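Probable 2-phosphosulfolactate phosphatase (Clostridium acetobutylicum, PDB 1VR0) probably catalyses the magnesium-dependent hydrolysis of (2R)-O-phospho-3-sulfolactate to (2R)-3-sulfolactate and phosphate. Local coordinates at residues D16-A21 against E27-K32; L40-V45 against M112-G117; T118-G123 against V155-Y160. One frame throughout, in Å; residues are numbered along the deposited sequence.

Interaction 1: residues D16-A21 against E27-K32; sequences DLIISA and EKVKNK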
loop_
_atom_site.group_PDB
_atom_site.type_symbol
_atom_site.label_atom_id
_atom_site.label_comp_id
_atom_site.label_asym_id
_atom_site.label_seq_id
_atom_site.Cartn_x
_atom_site.Cartn_y
_atom_site.Cartn_z
ATOM N N ASP A 16 5.868 -6.423 -8.637
ATOM C CA ASP A 16 4.790 -5.964 -7.767
ATOM C C ASP A 16 5.360 -5.755 -6.377
ATOM O O ASP A 16 6.488 -6.140 -6.099
ATOM C CB ASP A 16 3.671 -7.019 -7.708
ATOM C CG ASP A 16 2.320 -6.451 -7.241
ATOM O OD1 ASP A 16 2.140 -5.219 -7.032
ATOM O OD2 ASP A 16 1.384 -7.273 -7.111
ATOM N N LEU A 17 4.541 -5.182 -5.505
ATOM C CA LEU A 17 4.924 -4.931 -4.126
ATOM C C LEU A 17 3.717 -5.176 -3.213
ATOM O O LEU A 17 2.597 -4.783 -3.540
ATOM C CB LEU A 17 5.413 -3.503 -3.989
ATOM C CG LEU A 17 5.914 -3.118 -2.612
ATOM C CD1 LEU A 17 7.020 -2.082 -2.791
ATOM C CD2 LEU A 17 4.816 -2.562 -1.710
ATOM N N ILE A 18 3.962 -5.840 -2.087
ATOM C CA ILE A 18 2.964 -6.050 -1.072
ATOM C C ILE A 18 3.434 -5.248 0.148
ATOM O O ILE A 18 4.600 -5.305 0.524
ATOM C CB ILE A 18 2.861 -7.501 -0.760
ATOM C CG1 ILE A 18 2.207 -8.210 -1.949
ATOM C CG2 ILE A 18 2.091 -7.702 0.520
ATOM C CD1 ILE A 18 2.175 -9.724 -1.863
ATOM N N ILE A 19 2.520 -4.517 0.763
ATOM C CA ILE A 19 2.882 -3.504 1.729
ATOM C C ILE A 19 3.052 -3.999 3.184
ATOM O O ILE A 19 3.549 -3.230 4.008
ATOM C CB ILE A 19 1.867 -2.352 1.725
ATOM C CG1 ILE A 19 0.459 -2.865 2.087
ATOM C CG2 ILE A 19 1.854 -1.671 0.366
ATOM C CD1 ILE A 19 -0.438 -1.774 2.716
ATOM N N SER A 20 2.652 -5.236 3.497
ATOM C CA SER A 20 2.797 -5.731 4.857
ATOM C C SER A 20 2.497 -7.215 4.945
ATOM O O SER A 20 1.780 -7.747 4.112
ATOM C CB SER A 20 1.853 -4.982 5.816
ATOM O OG SER A 20 0.712 -5.763 6.168
ATOM N N ALA A 21 3.010 -7.852 5.995
ATOM C CA ALA A 21 2.722 -9.266 6.288
ATOM C C ALA A 21 1.220 -9.594 6.387
ATOM O O ALA A 21 0.815 -10.705 6.057
ATOM C CB ALA A 21 3.444 -9.687 7.574
ATOM N N GLU A 27 -2.484 -15.385 -4.303
ATOM C CA GLU A 27 -2.504 -15.219 -5.743
ATOM C C GLU A 27 -1.495 -14.205 -6.239
ATOM O O GLU A 27 -1.128 -14.238 -7.403
ATOM C CB GLU A 27 -3.901 -14.818 -6.197
ATOM C CG GLU A 27 -4.401 -13.459 -5.642
ATOM C CD GLU A 27 -5.219 -13.581 -4.343
ATOM O OE1 GLU A 27 -5.036 -14.565 -3.555
ATOM O OE2 GLU A 27 -6.061 -12.668 -4.124
ATOM N N LYS A 28 -1.080 -13.298 -5.362
ATOM C CA LYS A 28 -0.037 -12.320 -5.673
ATOM C C LYS A 28 1.382 -12.879 -5.444
ATOM O O LYS A 28 2.389 -12.241 -5.784
ATOM C CB LYS A 28 -0.174 -11.080 -4.776
ATOM C CG LYS A 28 -1.337 -10.144 -5.090
ATOM C CD LYS A 28 -1.378 -9.032 -4.034
ATOM C CE LYS A 28 -2.437 -7.964 -4.320
ATOM N NZ LYS A 28 -2.079 -6.712 -3.608
ATOM N N VAL A 29 1.466 -14.038 -4.815
ATOM C CA VAL A 29 2.750 -14.591 -4.450
ATOM C C VAL A 29 3.068 -15.886 -5.217
ATOM O O VAL A 29 4.192 -16.064 -5.652
ATOM C CB VAL A 29 2.813 -14.762 -2.919
ATOM C CG1 VAL A 29 3.693 -15.862 -2.521
ATOM C CG2 VAL A 29 3.350 -13.511 -2.306
ATOM N N LYS A 30 2.075 -16.749 -5.428
ATOM C CA LYS A 30 2.369 -18.085 -5.929
ATOM C C LYS A 30 3.114 -18.070 -7.276
ATOM O O LYS A 30 2.871 -17.226 -8.118
ATOM C CB LYS A 30 1.135 -18.992 -5.939
ATOM C CG LYS A 30 -0.073 -18.361 -6.556
ATOM C CD LYS A 30 -1.045 -19.420 -7.072
ATOM C CE LYS A 30 -2.253 -18.779 -7.786
ATOM N NZ LYS A 30 -2.915 -19.950 -8.382
ATOM N N ASN A 31 4.084 -18.977 -7.386
ATOM C CA ASN A 31 4.937 -19.199 -8.564
ATOM C C ASN A 31 5.830 -18.035 -8.975
ATOM O O ASN A 31 6.499 -18.125 -9.998
ATOM C CB ASN A 31 4.125 -19.708 -9.748
ATOM C CG ASN A 31 3.092 -20.768 -9.344
ATOM O OD1 ASN A 31 3.390 -21.678 -8.574
ATOM N ND2 ASN A 31 1.861 -20.633 -9.856
ATOM N N LYS A 32 5.889 -16.982 -8.167
ATOM C CA LYS A 32 6.737 -15.838 -8.479
ATOM C C LYS A 32 8.096 -15.891 -7.779
ATOM O O LYS A 32 8.356 -16.760 -6.978
ATOM C CB LYS A 32 6.006 -14.537 -8.115
ATOM C CG LYS A 32 4.789 -14.331 -8.972
ATOM C CD LYS A 32 4.095 -13.054 -8.667
ATOM C CE LYS A 32 3.023 -12.763 -9.711
ATOM N NZ LYS A 32 2.777 -11.281 -9.680
#

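Interaction 2: residues L40-V45 against M112-G117; sequences LRATSV and MTTTNG. With 3SL ((2R)-3-sulfolactic acid), chain E.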
loop_
_atom_site.group_PDB
_atom_site.type_symbol
_atom_site.label_atom_id
_atom_site.label_comp_id
_atom_site.label_asym_id
_atom_site.label_seq_id
_atom_site.Cartn_x
_atom_site.Cartn_y
_atom_site.Cartn_z
ATOM N N LEU A 40 14.672 -3.366 9.193
ATOM C CA LEU A 40 14.945 -2.981 10.575
ATOM C C LEU A 40 14.138 -3.888 11.450
ATOM O O LEU A 40 13.081 -3.455 11.951
ATOM C CB LEU A 40 14.546 -1.520 10.827
ATOM C CG LEU A 40 15.522 -0.534 10.185
ATOM C CD1 LEU A 40 15.027 0.930 10.261
ATOM C CD2 LEU A 40 16.899 -0.641 10.782
ATOM N N ARG A 41 14.608 -5.123 11.702
ATOM C CA ARG A 41 15.974 -5.599 11.442
ATOM C C ARG A 41 16.089 -7.040 10.959
ATOM O O ARG A 41 17.192 -7.458 10.589
ATOM C CB ARG A 41 16.832 -5.484 12.714
ATOM C CG ARG A 41 17.074 -4.063 13.221
ATOM C CD ARG A 41 17.607 -4.066 14.645
ATOM N NE ARG A 41 16.590 -4.489 15.622
ATOM C CZ ARG A 41 16.843 -4.843 16.884
ATOM N NH1 ARG A 41 15.859 -5.211 17.683
ATOM N NH2 ARG A 41 18.074 -4.825 17.364
ATOM N N ALA A 42 14.988 -7.790 10.920
ATOM C CA ALA A 42 15.050 -9.260 10.676
ATOM C C ALA A 42 15.808 -9.705 9.415
ATOM O O ALA A 42 16.620 -10.604 9.498
ATOM C CB ALA A 42 13.669 -9.899 10.679
ATOM N N THR A 43 15.553 -9.097 8.260
ATOM C CA THR A 43 16.236 -9.530 7.060
ATOM C C THR A 43 17.649 -8.998 6.993
ATOM O O THR A 43 18.469 -9.558 6.271
ATOM C CB THR A 43 15.502 -9.185 5.772
ATOM O OG1 THR A 43 15.214 -7.786 5.713
ATOM C CG2 THR A 43 14.233 -9.967 5.709
ATOM N N SER A 44 17.941 -7.931 7.738
ATOM C CA SER A 44 19.323 -7.472 7.892
ATOM C C SER A 44 20.104 -8.448 8.768
ATOM O O SER A 44 21.287 -8.693 8.513
ATOM C CB SER A 44 19.367 -6.063 8.473
ATOM O OG SER A 44 18.779 -5.180 7.539
ATOM N N VAL A 45 19.430 -9.005 9.774
ATOM C CA VAL A 45 20.025 -10.036 10.605
ATOM C C VAL A 45 20.283 -11.313 9.776
ATOM O O VAL A 45 21.393 -11.812 9.696
ATOM C CB VAL A 45 19.151 -10.374 11.827
ATOM C CG1 VAL A 45 19.547 -11.684 12.383
ATOM C CG2 VAL A 45 19.251 -9.275 12.903
HETATM N N MSE A 112 15.079 -18.491 14.770
HETATM C CA MSE A 112 14.547 -17.186 15.122
HETATM C C MSE A 112 13.078 -16.959 14.882
HETATM O O MSE A 112 12.465 -17.542 13.988
HETATM C CB MSE A 112 15.329 -16.051 14.462
HETATM C CG MSE A 112 15.683 -16.204 13.017
HETATM SE SE MSE A 112 16.433 -14.494 12.204
HETATM C CE MSE A 112 17.169 -13.529 13.938
ATOM N N THR A 113 12.540 -16.085 15.719
ATOM C CA THR A 113 11.185 -15.636 15.612
ATOM C C THR A 113 11.206 -14.140 15.873
ATOM O O THR A 113 11.863 -13.675 16.813
ATOM C CB THR A 113 10.267 -16.384 16.592
ATOM O OG1 THR A 113 8.937 -15.904 16.431
ATOM C CG2 THR A 113 10.696 -16.230 18.051
ATOM N N THR A 114 10.527 -13.384 15.013
ATOM C CA THR A 114 10.471 -11.928 15.133
ATOM C C THR A 114 9.062 -11.394 14.948
ATOM O O THR A 114 8.132 -12.127 14.575
ATOM C CB THR A 114 11.440 -11.189 14.144
ATOM O OG1 THR A 114 10.983 -11.295 12.793
ATOM C CG2 THR A 114 12.844 -11.715 14.223
ATOM N N THR A 115 8.917 -10.106 15.243
ATOM C CA THR A 115 7.630 -9.426 15.242
ATOM C C THR A 115 7.005 -9.384 13.818
ATOM O O THR A 115 5.842 -9.719 13.669
ATOM C CB THR A 115 7.774 -7.991 15.883
ATOM O OG1 THR A 115 8.024 -8.078 17.308
ATOM C CG2 THR A 115 6.510 -7.156 15.651
ATOM N N ASN A 116 7.814 -9.064 12.797
ATOM C CA ASN A 116 7.352 -8.849 11.413
ATOM C C ASN A 116 7.979 -9.770 10.332
ATOM O O ASN A 116 7.260 -10.535 9.634
ATOM C CB ASN A 116 7.633 -7.398 11.063
ATOM C CG ASN A 116 6.989 -6.457 12.053
ATOM O OD1 ASN A 116 5.805 -6.619 12.382
ATOM N ND2 ASN A 116 7.766 -5.505 12.577
ATOM N N GLY A 117 9.308 -9.707 10.200
ATOM C CA GLY A 117 10.040 -10.466 9.184
ATOM C C GLY A 117 9.698 -11.945 9.053
ATOM O O GLY A 117 9.445 -12.427 7.944
HETATM O O11 3SL E . 8.918 -3.652 16.916
HETATM C C1 3SL E . 10.164 -3.613 16.877
HETATM O O12 3SL E . 10.875 -2.691 17.352
HETATM C C2 3SL E . 10.830 -4.759 16.214
HETATM O O2 3SL E . 10.054 -5.084 15.064
HETATM C C3 3SL E . 12.250 -4.339 15.888
HETATM S S 3SL E . 13.016 -5.451 14.920
HETATM O O3S 3SL E . 13.898 -6.300 15.739
HETATM O O1S 3SL E . 12.111 -6.159 13.951
HETATM O O2S 3SL E . 14.000 -4.716 14.116
#

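Interaction 3: residues T118-G123 against V155-Y160; sequences TRAIKG and VNAGTY. With MG (magnesium ion), chain D; 3SL ((2R)-3-sulfolactic acid), chain E.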
loop_
_atom_site.group_PDB
_atom_site.type_symbol
_atom_site.label_atom_id
_atom_site.label_comp_id
_atom_site.label_asym_id
_atom_site.label_seq_id
_atom_site.Cartn_x
_atom_site.Cartn_y
_atom_site.Cartn_z
ATOM N N THR A 118 9.655 -12.667 10.178
ATOM C CA THR A 118 9.429 -14.115 10.159
ATOM C C THR A 118 8.023 -14.500 9.684
ATOM O O THR A 118 7.858 -15.525 9.010
ATOM C CB THR A 118 9.803 -14.783 11.556
ATOM O OG1 THR A 118 8.965 -14.317 12.648
ATOM C CG2 THR A 118 11.285 -14.541 11.860
ATOM N N ARG A 119 7.034 -13.655 10.004
ATOM C CA ARG A 119 5.646 -13.791 9.498
ATOM C C ARG A 119 5.569 -13.632 7.947
ATOM O O ARG A 119 4.892 -14.395 7.245
ATOM C CB ARG A 119 4.750 -12.738 10.179
ATOM C CG ARG A 119 4.757 -12.810 11.754
ATOM C CD ARG A 119 3.859 -11.708 12.456
ATOM N NE ARG A 119 2.654 -11.386 11.666
ATOM C CZ ARG A 119 2.297 -10.180 11.209
ATOM N NH1 ARG A 119 2.979 -9.051 11.472
ATOM N NH2 ARG A 119 1.200 -10.092 10.486
ATOM N N ALA A 120 6.252 -12.608 7.439
ATOM C CA ALA A 120 6.298 -12.351 6.005
ATOM C C ALA A 120 6.949 -13.534 5.228
ATOM O O ALA A 120 6.532 -13.878 4.101
ATOM C CB ALA A 120 7.066 -11.066 5.732
ATOM N N ILE A 121 7.977 -14.137 5.832
ATOM C CA ILE A 121 8.690 -15.249 5.190
ATOM C C ILE A 121 7.746 -16.451 5.051
ATOM O O ILE A 121 7.474 -16.920 3.957
ATOM C CB ILE A 121 10.019 -15.613 5.942
ATOM C CG1 ILE A 121 11.009 -14.460 5.832
ATOM C CG2 ILE A 121 10.657 -16.839 5.327
ATOM C CD1 ILE A 121 12.173 -14.502 6.850
ATOM N N LYS A 122 7.186 -16.883 6.162
ATOM C CA LYS A 122 6.177 -17.932 6.140
ATOM C C LYS A 122 5.007 -17.620 5.223
ATOM O O LYS A 122 4.493 -18.516 4.572
ATOM C CB LYS A 122 5.666 -18.198 7.569
ATOM C CG LYS A 122 6.748 -18.719 8.555
ATOM C CD LYS A 122 7.408 -20.014 8.047
ATOM C CE LYS A 122 7.437 -21.124 9.093
ATOM N NZ LYS A 122 7.462 -22.449 8.389
ATOM N N GLY A 123 4.575 -16.360 5.176
ATOM C CA GLY A 123 3.439 -15.957 4.328
ATOM C C GLY A 123 3.671 -16.034 2.826
ATOM O O GLY A 123 2.726 -15.996 2.055
ATOM N N VAL A 155 7.808 -8.403 -1.053
ATOM C CA VAL A 155 6.909 -8.565 0.089
ATOM C C VAL A 155 7.492 -7.789 1.260
ATOM O O VAL A 155 8.434 -8.243 1.878
ATOM C CB VAL A 155 6.741 -10.048 0.460
ATOM C CG1 VAL A 155 5.731 -10.229 1.591
ATOM C CG2 VAL A 155 6.332 -10.856 -0.747
ATOM N N ASN A 156 6.967 -6.595 1.514
ATOM C CA ASN A 156 7.338 -5.827 2.701
ATOM C C ASN A 156 6.749 -6.489 3.938
ATOM O O ASN A 156 5.583 -6.841 3.942
ATOM C CB ASN A 156 6.785 -4.397 2.597
ATOM C CG ASN A 156 7.421 -3.610 1.470
ATOM O OD1 ASN A 156 7.855 -4.180 0.483
ATOM N ND2 ASN A 156 7.517 -2.314 1.632
ATOM N N ALA A 157 7.539 -6.686 4.980
ATOM C CA ALA A 157 6.984 -7.208 6.235
ATOM C C ALA A 157 6.134 -6.119 6.891
ATOM O O ALA A 157 5.109 -6.404 7.498
ATOM C CB ALA A 157 8.068 -7.659 7.160
ATOM N N GLY A 158 6.544 -4.860 6.714
ATOM C CA GLY A 158 5.888 -3.733 7.375
ATOM C C GLY A 158 6.182 -3.817 8.860
ATOM O O GLY A 158 7.132 -4.503 9.261
ATOM N N THR A 159 5.403 -3.120 9.670
ATOM C CA THR A 159 5.498 -3.281 11.102
ATOM C C THR A 159 4.079 -3.399 11.646
ATOM O O THR A 159 3.224 -2.580 11.339
ATOM C CB THR A 159 6.352 -2.139 11.756
ATOM O OG1 THR A 159 6.108 -2.064 13.159
ATOM C CG2 THR A 159 6.032 -0.795 11.191
ATOM N N TYR A 160 3.851 -4.440 12.431
ATOM C CA TYR A 160 2.549 -4.701 13.005
ATOM C C TYR A 160 1.444 -4.684 11.954
ATOM O O TYR A 160 0.395 -4.110 12.162
ATOM C CB TYR A 160 2.237 -3.692 14.128
ATOM C CG TYR A 160 3.196 -3.812 15.278
ATOM C CD1 TYR A 160 3.117 -4.909 16.152
ATOM C CD2 TYR A 160 4.198 -2.859 15.494
ATOM C CE1 TYR A 160 3.992 -5.047 17.232
ATOM C CE2 TYR A 160 5.105 -2.984 16.568
ATOM C CZ TYR A 160 5.000 -4.086 17.440
ATOM O OH TYR A 160 5.888 -4.257 18.519
HETATM MG MG MG D . 9.605 -4.112 8.953
HETATM O O11 3SL E . 8.918 -3.652 16.916
HETATM C C1 3SL E . 10.164 -3.613 16.877
HETATM O O12 3SL E . 10.875 -2.691 17.352
HETATM C C2 3SL E . 10.830 -4.759 16.214
HETATM O O2 3SL E . 10.054 -5.084 15.064
HETATM C C3 3SL E . 12.250 -4.339 15.888
HETATM S S 3SL E . 13.016 -5.451 14.920
HETATM O O3S 3SL E . 13.898 -6.300 15.739
HETATM O O1S 3SL E . 12.111 -6.159 13.951
HETATM O O2S 3SL E . 14.000 -4.716 14.116
HETATM O O HOH W 1 4.128 -6.676 9.916
HETATM O O HOH W 2 11.920 -3.108 8.654
HETATM O O HOH W 3 9.455 -2.021 10.274
#

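Interaction 1: residues D16-A21 against E27-K32
Ile18 reaches across to Lys28 and Val29 with a single methyl, and apolar packing joins the two segments. Its CG1 stands anti to the carbonyl carbon (chi1 -71°) and the chain runs on extended, which puts CD1 far from the strand. There CD1 lies 4.0 Å from Lys28 CB and equally far from Val29 CG2; the isoleucine and valine side chains meet nearly at right angles. A long branched residue suits a strand that must reach a loop standing clear of it. Asp16 adds a packing contact of its own, OD2 lying 4.4 Å from the methylene carbon CG of Lys28.

Charge plays a looser part. The ammonium nitrogens NZ of Lys28 and of Lys32 each lie 5.0 Å from Asp16 OD2, too distant for salt bridges, but would probably favour the ionised carboxylate. Asp16 OD1 is held by Thr188 and, weakly, by Leu17 N.

The loop itself is shaped by a type II turn, closed by Lys32 N bonding to Val29 O at 3.2 Å, with Asn31 taking the positive phi that asparagine tolerates well.

Strand 13-18 runs between strands 185-187 and 152-156. Leu17 faces helices 165-181 and 189-199, whereas Ile18 and Val29 share Val153 on the other side.

Interaction 2: residues L40-V45 against M112-G117
Ala42 and Gly117 bring two helix starts together, their CA atoms 5.4 Å apart. The Ala42 methyl lies 4.0 Å from Gly117 CA and 3.7 Å from Thr114 OG1, so it fills the angle between the loop after strand 109-113 and the helix that follows. Small residues suit such a close approach: glycine offers bare backbone and alanine a single carbon.

One turn along, Val45 meets Met112, a selenomethionine. The tight pair is Val45 CG1 and Met112 CE, at 3.4 Å, with the two side chains slanting across one another. Val45 points CG1 anti to its own nitrogen (chi1 162°), and the bend of the selenomethionine at its last torsion turns the terminal methyl onto that branch.

Arg41, at the N-cap position of helix 42-51 and preceded by a cis peptide, turns to the bound sulfolactate instead. Its guanidinium meets the sulfonate edge-on, with the sulfur in its plane. NH1 donates to O3S at 3.0 Å in a clearly bent bond (134°); NE donates more nearly straight (161°) to O2S, an oxygen whose place is less sure. Behind, NH2 forms a salt bridge with Asp225, which probably helps fix its rotation.

A planar two-nitrogen donor edge is a familiar way for arginine to bind an oxyanion such as a sulfonate, and here it forms part of the sulfolactate pocket, with Thr115 and Asn116 beside the ligand O2.

Interaction 3: residues T118-G123 against V155-Y160
The carbonyl oxygen of Ala157 accepts two bonds: one from a water molecule at 2.6 Å, the other from the backbone N of Ala21. That water also takes a weak bond from Arg119 NH1, at 3.1 Å, and so bridges the helix to the loop that follows strand 152-156. Arginine suits this place because its long chain carries the guanidinium from the helix to the water and to Asp22, with which NH2 forms a salt bridge.

Beneath the water bridge the contact is apolar and close. Ala120 points its methyl at the strand end, 3.8 Å from Ala157 CB and 4.4 Å from Val155 CG1. With chi1 at -176°, CG1 of Val155 lies opposite the backbone N and is the branch that meets the alanine. With only one side-chain carbon at positions 120 and 157, the two backbones approach to 5.2 Å between CA atoms.

Beyond Ala157 the chain turns at Gly158, whose positive phi (69°) is easy for a residue with no side chain. The turn presents Gly158 O to the magnesium ion at 2.5 Å, a rather long bond for this metal; two waters, Asp38 and Asp167 are the other ligands. Further on, Tyr160, whose side chain starts off away from helix 117-123, sets its OH 3.5 Å from the sulfolactate O11, its ring oblique to that oxygen. Tyrosine can line a pocket here with both a ring and a hydroxyl.

Strand 152-156 lies between strands 13-18 and 33-37 of the large sheet. Helix 117-123 rests on one face, where Ala120 also touches Val36, while Asn156 turns to helix 165-181 on the other and hydrogen-bonds Ser171.

Interactions 2 and 3 face the same sulfolactate, their centres 9 Å apart, and are tied directly by Asn116 OD1, which accepts a bond from Tyr160 N at 2.9 Å. Strand 109-113 leads into helix 117-123, so one continuous piece of chain serves both. Interaction 1 lies farther out, 18 Å from interaction 2 between centres and 11 Å from interaction 3, and joins the latter through the sheet, where Asn156 N meets Ile18 O at 2.9 Å; the Ile18 side chain is about 12 Å from the magnesium. The ligand O2, which would carry the phosphate in the substrate, is 6.2 Å from the metal, consistent with the phosphate lying between them.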